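Local structure of glutathione transferase lambda1 (Populus trichocarpa, 4PQH) at the glutathione site. The protein is a monomeric Lambda-class plant glutathione transferase that binds glutathione and works as a thiol-transferase, probably with a role in detoxification. Numbering follows the deposited sequence.

The glutathione site. Residues 36, 38, 62, 65, 77-80, 91-92. With GSH (glutathione), chain B.
This is the G-site of the thioredoxin-like N-terminal domain, holding a partly occupied glutathione along the loop of the cis-Pro motif. Backbone pairing fixes the middle of the tripeptide: Val79 N donates to the cysteinyl carbonyl, glutathione O2, at 2.8 Å, and the cysteinyl amide N2 returns a bond to Val79 O, nearly along the C=O axis. The Val79-Pro80 peptide is cis, the conserved turn of this fold, which probably helps present the Val79 backbone to the ligand.

Polar and charged groups hold the two ends. At the glycyl carboxylate, the guanidinium of Arg65 comes end-on, NH1 and NH2 both bonding glutathione O31, NH1 at 3.1 Å in a salt bridge. Its plane is kept in place by second-shell carbonyls: NH2 reaches a lone pair of Leu62 O at 3.0 Å, and NH1 bonds Asn77 OD1 from above that amide's plane, while Leu62 CD2 covers one face. An alanine in place of Arg65 would remove both donors to O31 and the salt bridge, and would probably weaken the hold on the glycyl end. At the gamma-glutamyl end, Ser92 opens helix 92-102; its N donates to glutathione O12, and its hydroxyl OG to glutathione O11 at 2.7 Å; the helix dipole may help stabilise the carboxylate. Glu91, bent at chi2 (-59°), takes the amino group N1 on the syn lone pair of OE2. Water 3 links N1 to Lys78 NZ.

Ring and sulfur contacts complete the site. The Tyr38 ring lies under glutathione CB1, 3.9 Å from the ring centroid, with SG2 at its edge. The catalytic Cys36, which can bind glutathione covalently, has SG anti to its backbone N (chi1 175°); in this conformer no disulfide is formed, and SG stands 3.3 Å from glutathione SG2.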
loop_
_atom_site.group_PDB
_atom_site.type_symbol
_atom_site.label_atom_id
_atom_site.label_comp_id
_atom_site.label_asym_id
_atom_site.label_seq_id
_atom_site.Cartn_x
_atom_site.Cartn_y
_atom_site.Cartn_z
ATOM N N CYS A 36 4.481 2.362 7.881
ATOM C CA CYS A 36 3.037 2.503 7.700
ATOM C C CYS A 36 2.552 1.746 6.467
ATOM O O CYS A 36 3.002 2.029 5.356
ATOM C CB CYS A 36 2.655 3.987 7.578
ATOM S SG CYS A 36 0.896 4.274 7.212
ATOM N N TYR A 38 -0.357 1.902 4.905
ATOM C CA TYR A 38 -1.070 2.782 3.987
ATOM C C TYR A 38 -0.087 3.543 3.111
ATOM O O TYR A 38 -0.279 3.670 1.893
ATOM C CB TYR A 38 -1.951 3.756 4.772
ATOM C CG TYR A 38 -3.017 3.055 5.566
ATOM C CD1 TYR A 38 -4.174 2.592 4.955
ATOM C CD2 TYR A 38 -2.864 2.841 6.930
ATOM C CE1 TYR A 38 -5.148 1.940 5.684
ATOM C CE2 TYR A 38 -3.826 2.195 7.657
ATOM C CZ TYR A 38 -4.965 1.750 7.039
ATOM O OH TYR A 38 -5.920 1.106 7.783
ATOM N N LEU A 62 6.351 9.010 13.320
ATOM C CA LEU A 62 5.027 9.347 13.850
ATOM C C LEU A 62 4.962 9.474 15.377
ATOM O O LEU A 62 4.019 10.055 15.908
ATOM C CB LEU A 62 3.974 8.353 13.364
ATOM C CG LEU A 62 3.790 8.240 11.848
ATOM C CD1 LEU A 62 2.714 7.219 11.556
ATOM C CD2 LEU A 62 3.436 9.583 11.233
ATOM N N ARG A 65 7.061 13.410 15.707
ATOM C CA ARG A 65 6.900 13.986 14.378
ATOM C C ARG A 65 7.091 15.490 14.331
ATOM O O ARG A 65 6.838 16.194 15.313
ATOM C CB ARG A 65 5.569 13.559 13.735
ATOM C CG ARG A 65 4.395 14.471 14.000
ATOM C CD ARG A 65 3.126 13.866 13.421
ATOM N NE ARG A 65 2.774 12.627 14.106
ATOM C CZ ARG A 65 1.621 11.987 13.950
ATOM N NH1 ARG A 65 0.700 12.464 13.122
ATOM N NH2 ARG A 65 1.390 10.868 14.619
ATOM N N ASN A 77 -2.744 15.523 9.323
ATOM C CA ASN A 77 -1.675 14.994 10.167
ATOM C C ASN A 77 -1.603 13.470 10.166
ATOM O O ASN A 77 -1.468 12.835 11.216
ATOM C CB ASN A 77 -1.815 15.530 11.597
ATOM C CG ASN A 77 -0.535 15.404 12.400
ATOM O OD1 ASN A 77 0.560 15.349 11.848
ATOM N ND2 ASN A 77 -0.671 15.365 13.718
ATOM N N LYS A 78 -1.715 12.894 8.974
ATOM C CA LYS A 78 -1.521 11.464 8.779
ATOM C C LYS A 78 -0.638 11.239 7.565
ATOM O O LYS A 78 -0.496 12.137 6.733
ATOM C CB LYS A 78 -2.862 10.753 8.580
ATOM C CG LYS A 78 -3.783 10.815 9.793
ATOM C CD LYS A 78 -5.059 10.018 9.573
ATOM C CE LYS A 78 -5.933 10.022 10.820
ATOM N NZ LYS A 78 -7.226 9.315 10.592
ATOM N N VAL A 79 -0.028 10.056 7.488
ATOM C CA VAL A 79 0.678 9.629 6.276
ATOM C C VAL A 79 -0.090 8.480 5.638
ATOM O O VAL A 79 -0.737 7.711 6.337
ATOM C CB VAL A 79 2.139 9.192 6.563
ATOM C CG1 VAL A 79 2.983 10.392 6.968
ATOM C CG2 VAL A 79 2.188 8.094 7.627
ATOM N N PRO A 80 -0.022 8.344 4.301
ATOM C CA PRO A 80 0.744 9.153 3.349
ATOM C C PRO A 80 0.031 10.418 2.902
ATOM O O PRO A 80 -1.192 10.526 2.977
ATOM C CB PRO A 80 0.875 8.223 2.142
ATOM C CG PRO A 80 -0.393 7.434 2.177
ATOM C CD PRO A 80 -0.672 7.196 3.644
ATOM N N GLU A 91 -5.035 10.161 1.512
ATOM C CA GLU A 91 -5.806 8.933 1.283
ATOM C C GLU A 91 -5.099 7.961 0.344
ATOM O O GLU A 91 -5.074 8.148 -0.874
ATOM C CB GLU A 91 -7.246 9.207 0.830
ATOM C CG GLU A 91 -8.132 9.818 1.912
ATOM C CD GLU A 91 -8.249 8.945 3.157
ATOM O OE1 GLU A 91 -8.651 9.479 4.206
ATOM O OE2 GLU A 91 -7.951 7.730 3.092
ATOM N N SER A 92 -4.521 6.917 0.926
ATOM C CA SER A 92 -3.699 5.961 0.177
ATOM C C SER A 92 -4.340 5.410 -1.099
ATOM O O SER A 92 -3.680 5.333 -2.140
ATOM C CB SER A 92 -3.256 4.820 1.097
ATOM O OG SER A 92 -4.364 4.070 1.575
HETATM N N1 GSH B . -7.251 6.326 5.449
HETATM C CA1 GSH B . -5.857 6.725 5.488
HETATM C C1 GSH B . -5.227 6.239 4.216
HETATM O O11 GSH B . -5.756 5.285 3.606
HETATM O O12 GSH B . -4.207 6.793 3.767
HETATM C CB1 GSH B . -5.160 6.118 6.709
HETATM C CG1 GSH B . -3.772 6.705 6.963
HETATM C CD1 GSH B . -3.281 6.285 8.331
HETATM O OE1 GSH B . -4.192 5.713 9.241
HETATM N N2 GSH B . -1.996 6.474 8.639
HETATM C CA2 GSH B . -1.582 6.307 10.027
HETATM C C2 GSH B . -1.151 7.607 10.631
HETATM O O2 GSH B . -0.596 8.610 9.824
HETATM C CB2 GSH B . -0.419 5.336 10.161
HETATM S SG2 GSH B . -0.867 3.595 9.936
HETATM N N3 GSH B . -1.302 7.766 11.944
HETATM C CA3 GSH B . -0.820 8.982 12.571
HETATM C C3 GSH B . -1.912 9.686 13.335
HETATM O O31 GSH B . -1.645 10.686 14.036
HETATM O O32 GSH B . -3.096 9.290 13.269
HETATM O O HOH W 1 -3.588 9.554 3.962
HETATM O O HOH W 2 -7.631 5.232 1.247
HETATM O O HOH W 3 -8.042 7.756 7.863
#